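PDB 5CI5: extracellular solute-binding protein family 1 from Pseudothermotoga lettingae, which binds the sugar alpha-D-tagatose and probably delivers it, as an extracellular solute-binding protein, to an ABC transporter for uptake. Local coordinates for residues I27-G31 / Q32-L36; D67-V70 / T71-A75; W316-A319 / E320-S324. One frame throughout, in Å; residues are numbered along the deposited sequence.

Contact 1. Residues I27-G31 / Q32-L36; sequences IWIGG and QVAEL. With T6T (alpha-D-tagatopyranose), chain C.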
loop_
_atom_site.group_PDB
_atom_site.type_symbol
_atom_site.label_atom_id
_atom_site.label_comp_id
_atom_site.label_asym_id
_atom_site.label_seq_id
_atom_site.Cartn_x
_atom_site.Cartn_y
_atom_site.Cartn_z
ATOM N N ILE A 27 -6.896 -17.909 10.136
ATOM C CA ILE A 27 -6.341 -16.920 9.219
ATOM C C ILE A 27 -6.584 -15.504 9.735
ATOM O O ILE A 27 -7.674 -15.177 10.165
ATOM C CB ILE A 27 -6.899 -17.078 7.773
ATOM C CG1 ILE A 27 -6.220 -16.093 6.806
ATOM C CG2 ILE A 27 -8.418 -16.924 7.705
ATOM C CD1 ILE A 27 -6.584 -16.292 5.324
ATOM N N TRP A 28 -5.545 -14.675 9.694
ATOM C CA TRP A 28 -5.661 -13.257 9.993
ATOM C C TRP A 28 -5.550 -12.466 8.716
ATOM O O TRP A 28 -4.527 -12.555 8.023
ATOM C CB TRP A 28 -4.574 -12.813 10.957
ATOM C CG TRP A 28 -4.813 -13.269 12.347
ATOM C CD1 TRP A 28 -5.770 -14.151 12.776
ATOM C CD2 TRP A 28 -4.104 -12.841 13.515
ATOM N NE1 TRP A 28 -5.689 -14.304 14.153
ATOM C CE2 TRP A 28 -4.682 -13.504 14.622
ATOM C CE3 TRP A 28 -3.041 -11.956 13.736
ATOM C CZ2 TRP A 28 -4.219 -13.316 15.923
ATOM C CZ3 TRP A 28 -2.595 -11.772 15.035
ATOM C CH2 TRP A 28 -3.178 -12.441 16.102
ATOM N N ILE A 29 -6.583 -11.674 8.431
ATOM C CA ILE A 29 -6.636 -10.840 7.240
ATOM C C ILE A 29 -6.567 -9.400 7.699
ATOM O O ILE A 29 -7.356 -8.961 8.534
ATOM C CB ILE A 29 -7.905 -11.091 6.429
ATOM C CG1 ILE A 29 -8.012 -12.577 6.092
ATOM C CG2 ILE A 29 -7.916 -10.251 5.148
ATOM C CD1 ILE A 29 -9.328 -13.015 5.522
ATOM N N GLY A 30 -5.588 -8.687 7.158
ATOM C CA GLY A 30 -5.308 -7.341 7.595
ATOM C C GLY A 30 -5.160 -6.342 6.472
ATOM O O GLY A 30 -4.822 -6.688 5.343
ATOM N N GLY A 31 -5.434 -5.087 6.803
ATOM C CA GLY A 31 -5.284 -4.002 5.863
ATOM C C GLY A 31 -6.622 -3.601 5.311
ATOM O O GLY A 31 -7.674 -4.092 5.740
ATOM N N GLN A 32 -6.603 -2.708 4.332
ATOM C CA GLN A 32 -7.843 -2.172 3.805
ATOM C C GLN A 32 -8.755 -3.243 3.184
ATOM O O GLN A 32 -9.963 -3.084 3.219
ATOM C CB GLN A 32 -7.533 -1.083 2.782
ATOM C CG GLN A 32 -6.750 0.072 3.323
ATOM C CD GLN A 32 -5.255 -0.044 3.130
ATOM O OE1 GLN A 32 -4.668 -1.142 3.039
ATOM N NE2 GLN A 32 -4.603 1.112 3.073
ATOM N N VAL A 33 -8.189 -4.332 2.663
ATOM C CA VAL A 33 -8.987 -5.352 1.993
ATOM C C VAL A 33 -9.829 -6.142 3.004
ATOM O O VAL A 33 -10.766 -6.837 2.641
ATOM C CB VAL A 33 -8.074 -6.300 1.144
ATOM C CG1 VAL A 33 -7.504 -7.423 1.968
ATOM C CG2 VAL A 33 -8.830 -6.877 -0.034
ATOM N N ALA A 34 -9.510 -6.016 4.283
ATOM C CA ALA A 34 -10.289 -6.697 5.311
ATOM C C ALA A 34 -11.685 -6.084 5.444
ATOM O O ALA A 34 -12.550 -6.674 6.075
ATOM C CB ALA A 34 -9.548 -6.667 6.655
ATOM N N GLU A 35 -11.927 -4.929 4.819
ATOM C CA GLU A 35 -13.277 -4.356 4.830
ATOM C C GLU A 35 -14.259 -5.126 3.954
ATOM O O GLU A 35 -15.470 -4.955 4.110
ATOM C CB GLU A 35 -13.248 -2.888 4.384
ATOM C CG GLU A 35 -12.363 -2.047 5.269
ATOM C CD GLU A 35 -12.435 -0.551 4.963
ATOM O OE1 GLU A 35 -13.361 -0.108 4.249
ATOM O OE2 GLU A 35 -11.559 0.176 5.460
ATOM N N LEU A 36 -13.748 -5.943 3.028
ATOM C CA LEU A 36 -14.599 -6.658 2.087
ATOM C C LEU A 36 -15.015 -7.975 2.735
ATOM O O LEU A 36 -14.764 -9.039 2.189
ATOM C CB LEU A 36 -13.883 -6.887 0.753
ATOM C CG LEU A 36 -13.342 -5.626 0.077
ATOM C CD1 LEU A 36 -12.584 -5.958 -1.179
ATOM C CD2 LEU A 36 -14.478 -4.644 -0.216
HETATM O O3 T6T C . -0.124 -0.905 -0.690
HETATM C C3 T6T C . -0.610 -1.676 0.404
HETATM C C4 T6T C . 0.496 -1.791 1.452
HETATM O O4 T6T C . 1.690 -2.308 0.849
HETATM C C5 T6T C . 0.734 -0.415 2.035
HETATM O O5 T6T C . 1.757 -0.470 3.031
HETATM C C6 T6T C . -0.561 0.147 2.610
HETATM O O6 T6T C . -1.533 0.230 1.569
HETATM C C2 T6T C . -1.837 -1.031 0.966
HETATM O O2 T6T C . -2.425 -1.895 1.946
HETATM C C1 T6T C . -2.884 -0.761 -0.136
HETATM O O1 T6T C . -3.230 -1.884 -0.861
HETATM O O HOH W 1 -5.250 -5.064 2.771
#
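A positive phi at Gly31 (102°), a region that glycine occupies easily, turns the chain out of its strand and lets the carbonyl of Gly31 face the next turn, where Ala34 N binds Gly31 O at 3.0 Å. The N-H comes from above the carbonyl plane. The methyl of Ala34 folds back over the strand end: CB lies 3.7 Å from Ile29 O and 4.2 Å from Ile29 CG2, and Val33 CG1 meets the same Ile29 branch at a similar distance. One water ties the corner together, donating to Gly30 O and accepting from Val33 N at 3.0 Å. This is a strand-to-helix connection of the periplasmic-binding-protein fold: strand 25-30, a member of the lobe's mixed sheet, ends at the sugar pocket, and a short 3-10 turn, 32-35, leads into helix 37-51. Gln32 opens that turn. Its CG stands beside the backbone N (chi1 -60°) and the chain bends at chi2 (94°), which sends the amide out to the ligand, and O2 of the tagatose donates to Gln32 OE1 at 2.6 Å. At the other amide atom, NE2 is hydrogen-bonded to Asp248, which helps fix the rotation of the group.

Contact 2. Residues D67-V70 / T71-A75; sequences DKLV and TALQA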
loop_
_atom_site.group_PDB
_atom_site.type_symbol
_atom_site.label_atom_id
_atom_site.label_comp_id
_atom_site.label_asym_id
_atom_site.label_seq_id
_atom_site.Cartn_x
_atom_site.Cartn_y
_atom_site.Cartn_z
ATOM N N ASP A 67 1.348 -3.835 14.711
ATOM C CA ASP A 67 1.605 -4.000 16.134
ATOM C C ASP A 67 0.912 -5.242 16.688
ATOM O O ASP A 67 1.498 -5.961 17.493
ATOM C CB ASP A 67 1.169 -2.756 16.896
ATOM C CG ASP A 67 2.083 -1.564 16.633
ATOM O OD1 ASP A 67 3.254 -1.766 16.222
ATOM O OD2 ASP A 67 1.626 -0.422 16.824
ATOM N N LYS A 68 -0.314 -5.507 16.253
ATOM C CA LYS A 68 -1.005 -6.722 16.688
ATOM C C LYS A 68 -0.324 -7.992 16.182
ATOM O O LYS A 68 -0.210 -8.998 16.910
ATOM C CB LYS A 68 -2.456 -6.686 16.225
ATOM C CG LYS A 68 -3.273 -5.614 16.939
ATOM C CD LYS A 68 -4.710 -5.566 16.417
ATOM C CE LYS A 68 -5.640 -4.828 17.388
ATOM N NZ LYS A 68 -5.217 -3.433 17.580
ATOM N N LEU A 69 0.109 -7.966 14.925
ATOM C CA LEU A 69 0.740 -9.149 14.353
ATOM C C LEU A 69 2.101 -9.415 15.032
ATOM O O LEU A 69 2.402 -10.546 15.399
ATOM C CB LEU A 69 0.882 -9.001 12.827
ATOM C CG LEU A 69 1.491 -10.208 12.098
ATOM C CD1 LEU A 69 0.741 -11.519 12.448
ATOM C CD2 LEU A 69 1.513 -9.967 10.576
ATOM N N VAL A 70 2.890 -8.368 15.233
ATOM C CA VAL A 70 4.163 -8.511 15.921
ATOM C C VAL A 70 3.940 -9.083 17.332
ATOM O O VAL A 70 4.639 -9.998 17.776
ATOM C CB VAL A 70 4.914 -7.169 16.008
ATOM C CG1 VAL A 70 6.101 -7.276 16.962
ATOM C CG2 VAL A 70 5.394 -6.753 14.628
ATOM N N THR A 71 2.943 -8.543 18.020
ATOM C CA THR A 71 2.627 -9.002 19.374
ATOM C C THR A 71 2.400 -10.509 19.393
ATOM O O THR A 71 2.929 -11.238 20.244
ATOM C CB THR A 71 1.368 -8.281 19.911
ATOM O OG1 THR A 71 1.637 -6.875 20.001
ATOM C CG2 THR A 71 0.960 -8.825 21.292
ATOM N N ALA A 72 1.634 -10.987 18.423
ATOM C CA ALA A 72 1.329 -12.405 18.334
ATOM C C ALA A 72 2.558 -13.243 17.963
ATOM O O ALA A 72 2.776 -14.331 18.501
ATOM C CB ALA A 72 0.225 -12.630 17.327
ATOM N N LEU A 73 3.346 -12.764 17.011
ATOM C CA LEU A 73 4.471 -13.548 16.556
ATOM C C LEU A 73 5.539 -13.625 17.637
ATOM O O LEU A 73 6.170 -14.674 17.830
ATOM C CB LEU A 73 5.049 -12.974 15.263
ATOM C CG LEU A 73 4.171 -13.018 14.018
ATOM C CD1 LEU A 73 4.802 -12.266 12.874
ATOM C CD2 LEU A 73 3.898 -14.472 13.608
ATOM N N GLN A 74 5.728 -12.534 18.371
ATOM C CA GLN A 74 6.649 -12.549 19.504
ATOM C C GLN A 74 6.238 -13.586 20.535
ATOM O O GLN A 74 7.092 -14.247 21.122
ATOM C CB GLN A 74 6.718 -11.188 20.181
ATOM C CG GLN A 74 7.376 -10.119 19.390
ATOM C CD GLN A 74 7.343 -8.778 20.113
ATOM O OE1 GLN A 74 6.444 -8.515 20.919
ATOM N NE2 GLN A 74 8.330 -7.932 19.837
ATOM N N ALA A 75 4.932 -13.711 20.764
ATOM C CA ALA A 75 4.401 -14.617 21.784
ATOM C C ALA A 75 4.294 -16.072 21.314
ATOM O O ALA A 75 4.111 -16.971 22.120
ATOM C CB ALA A 75 3.037 -14.115 22.245
#
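Leu69 and Leu73, one turn apart on helix 62-75, make the tight side of this contact. Leu69 has CG opposite its backbone N (chi1 -178°), whereas Leu73 keeps CG beside its own N (chi1 -66°); the two isobutyl groups therefore slant across one another, with Leu69 CG 4.0 Å from Leu73 CD1. Leu73 CG also rests close over Leu69 O, at 3.3 Å, the carbonyl that receives Leu73 N. Phe93 of helix 89-95 packs on both leucines, and Trp28 of strand 25-30 meets Leu69 and Ala72, so this flank is the one turned into the lobe. Val70 lies between the two sides: its CG1 branch touches Gln74 NE2 at 3.7 Å, and the extended glutamine chain passes over it, while Trp98 packs against both residues. The helix is amphipathic, with Leu69 and Leu73 buried and Asp67, Lys68, Thr71 and Gln74 exposed; apart from Gln74 over Val70, the exposed side chains pack less. Among them Thr71 turns its hydroxyl back onto its own helix: OG1 donates to Asp67 O at 2.7 Å, and Thr71 N reaches the same oxygen at 3.0 Å. The two donors come from opposite faces of the carbonyl plane. Asp67 O is thus gripped twice by one residue, and the hydroxyl bond probably holds the threonine rotamer while satisfying the OG1 proton within the helix.

Contact 3. Residues W316-A319 / E320-S324; sequences WKLA and EYLTS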
loop_
_atom_site.group_PDB
_atom_site.type_symbol
_atom_site.label_atom_id
_atom_site.label_comp_id
_atom_site.label_asym_id
_atom_site.label_seq_id
_atom_site.Cartn_x
_atom_site.Cartn_y
_atom_site.Cartn_z
ATOM N N TRP A 316 -0.750 -23.982 4.386
ATOM C CA TRP A 316 -0.334 -23.911 2.987
ATOM C C TRP A 316 -1.517 -24.222 2.060
ATOM O O TRP A 316 -1.717 -23.513 1.064
ATOM C CB TRP A 316 0.852 -24.855 2.672
ATOM C CG TRP A 316 0.974 -24.948 1.216
ATOM C CD1 TRP A 316 0.543 -25.963 0.429
ATOM C CD2 TRP A 316 1.490 -23.943 0.343
ATOM N NE1 TRP A 316 0.756 -25.663 -0.892
ATOM C CE2 TRP A 316 1.341 -24.427 -0.973
ATOM C CE3 TRP A 316 2.048 -22.683 0.539
ATOM C CZ2 TRP A 316 1.738 -23.702 -2.080
ATOM C CZ3 TRP A 316 2.453 -21.959 -0.579
ATOM C CH2 TRP A 316 2.288 -22.474 -1.866
ATOM N N LYS A 317 -2.314 -25.259 2.368
ATOM C CA LYS A 317 -3.469 -25.592 1.524
ATOM C C LYS A 317 -4.421 -24.413 1.370
ATOM O O LYS A 317 -4.899 -24.133 0.263
ATOM C CB LYS A 317 -4.247 -26.806 2.083
ATOM C CG LYS A 317 -3.687 -28.127 1.611
ATOM C CD LYS A 317 -4.071 -28.342 0.146
ATOM C CE LYS A 317 -3.277 -29.451 -0.506
ATOM N NZ LYS A 317 -3.458 -29.427 -1.985
ATOM N N LEU A 318 -4.672 -23.686 2.456
ATOM C CA LEU A 318 -5.483 -22.475 2.369
ATOM C C LEU A 318 -4.813 -21.389 1.499
ATOM O O LEU A 318 -5.471 -20.762 0.674
ATOM C CB LEU A 318 -5.779 -21.929 3.777
ATOM C CG LEU A 318 -6.613 -20.648 3.893
ATOM C CD1 LEU A 318 -7.935 -20.776 3.164
ATOM C CD2 LEU A 318 -6.850 -20.324 5.385
ATOM N N ALA A 319 -3.508 -21.170 1.679
ATOM C CA ALA A 319 -2.775 -20.176 0.871
ATOM C C ALA A 319 -2.861 -20.524 -0.627
ATOM O O ALA A 319 -3.124 -19.663 -1.465
ATOM C CB ALA A 319 -1.327 -20.084 1.328
ATOM N N GLU A 320 -2.673 -21.794 -0.930
ATOM C CA GLU A 320 -2.749 -22.309 -2.295
ATOM C C GLU A 320 -4.123 -22.050 -2.897
ATOM O O GLU A 320 -4.250 -21.524 -4.012
ATOM C CB GLU A 320 -2.436 -23.803 -2.259
ATOM C CG GLU A 320 -2.341 -24.523 -3.543
ATOM C CD GLU A 320 -2.029 -25.979 -3.255
ATOM O OE1 GLU A 320 -2.965 -26.736 -2.940
ATOM O OE2 GLU A 320 -0.849 -26.336 -3.258
ATOM N N TYR A 321 -5.158 -22.347 -2.122
ATOM C CA TYR A 321 -6.518 -22.120 -2.583
ATOM C C TYR A 321 -6.780 -20.627 -2.809
ATOM O O TYR A 321 -7.303 -20.218 -3.857
ATOM C CB TYR A 321 -7.532 -22.698 -1.584
ATOM C CG TYR A 321 -8.931 -22.137 -1.741
ATOM C CD1 TYR A 321 -9.839 -22.677 -2.646
ATOM C CD2 TYR A 321 -9.336 -21.033 -1.001
ATOM C CE1 TYR A 321 -11.126 -22.129 -2.778
ATOM C CE2 TYR A 321 -10.602 -20.486 -1.136
ATOM C CZ TYR A 321 -11.489 -21.032 -2.020
ATOM O OH TYR A 321 -12.756 -20.459 -2.145
ATOM N N LEU A 322 -6.422 -19.809 -1.830
ATOM C CA LEU A 322 -6.671 -18.378 -1.926
ATOM C C LEU A 322 -5.966 -17.710 -3.105
ATOM O O LEU A 322 -6.445 -16.704 -3.607
ATOM C CB LEU A 322 -6.264 -17.674 -0.648
ATOM C CG LEU A 322 -7.141 -17.959 0.565
ATOM C CD1 LEU A 322 -6.562 -17.319 1.773
ATOM C CD2 LEU A 322 -8.585 -17.474 0.333
ATOM N N THR A 323 -4.833 -18.266 -3.525
ATOM C CA THR A 323 -4.047 -17.678 -4.596
ATOM C C THR A 323 -4.195 -18.499 -5.878
ATOM O O THR A 323 -3.342 -18.423 -6.752
ATOM C CB THR A 323 -2.560 -17.549 -4.180
ATOM O OG1 THR A 323 -2.478 -17.202 -2.789
ATOM C CG2 THR A 323 -1.878 -16.470 -4.981
ATOM N N SER A 324 -5.293 -19.254 -5.989
ATOM C CA SER A 324 -5.594 -20.017 -7.201
ATOM C C SER A 324 -6.256 -19.151 -8.265
ATOM O O SER A 324 -6.810 -18.085 -7.992
ATOM C CB SER A 324 -6.501 -21.211 -6.896
ATOM O OG SER A 324 -7.788 -20.761 -6.496
HETATM O O HOH W 2 -5.321 -25.766 -2.035
#
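The indole of Trp316 has Glu320 CB over one face, 3.7 Å above the plane and nearer the margin than the middle of the ring, and Glu320 OE2 at its edge, where NE1 donates to it at 2.9 Å; His105 also stacks on the ring. Ring and carboxylate stand 87° apart, and the bent N-H...O bond (140°) meets OE2 from above the carboxylate plane. Glu320 CG is anti to its backbone N (chi1 -175°) and the chain extended, which carries the carboxylate back to Trp316 and Lys317. Lys317 runs alongside, its NZ salt-bridged to the syn lone pair of Glu320 OE1 at 2.9 Å; a water donates to OE1 and Lys317 O. With an alanine for Glu320 the carboxylate is gone, which would probably leave the Lys317 ammonium without its mate and Trp316 NE1 without its acceptor. Leu318 CD1 packs on Leu322 CG at 3.9 Å. Tyr321 OH is hydrogen-bonded to Val43 O of helix 37-51. Ala319 O accepts both Thr323 N and Thr323 OG1. Ser324 sits at the N-cap of helix 325-335, its OG making a weak bond to Val327 N: in this binding-protein lobe, helix 312-322 ends and 325-335 begins within two residues.

Strand 25-30 is the common element: contact 1 is built at its pocket end, and contacts 2 and 3 lie on helices packed against it. Trp28 reaches helix 62-75, where its CH2 comes within 3.6 Å of Ala72 CB. Its neighbour Ile27 serves helix 312-322, with Ile27 CD1 3.7 Å from Leu322 CD1. Contacts 2 and 3 do not touch; their nearest atoms are about 14 Å apart, and the centre of contact 1 is about 16 Å from the centre of each. Of the three, contact 1 alone holds a residue of the tagatose pocket; the side chain of Leu69 in contact 2 remains about 12 Å from the sugar.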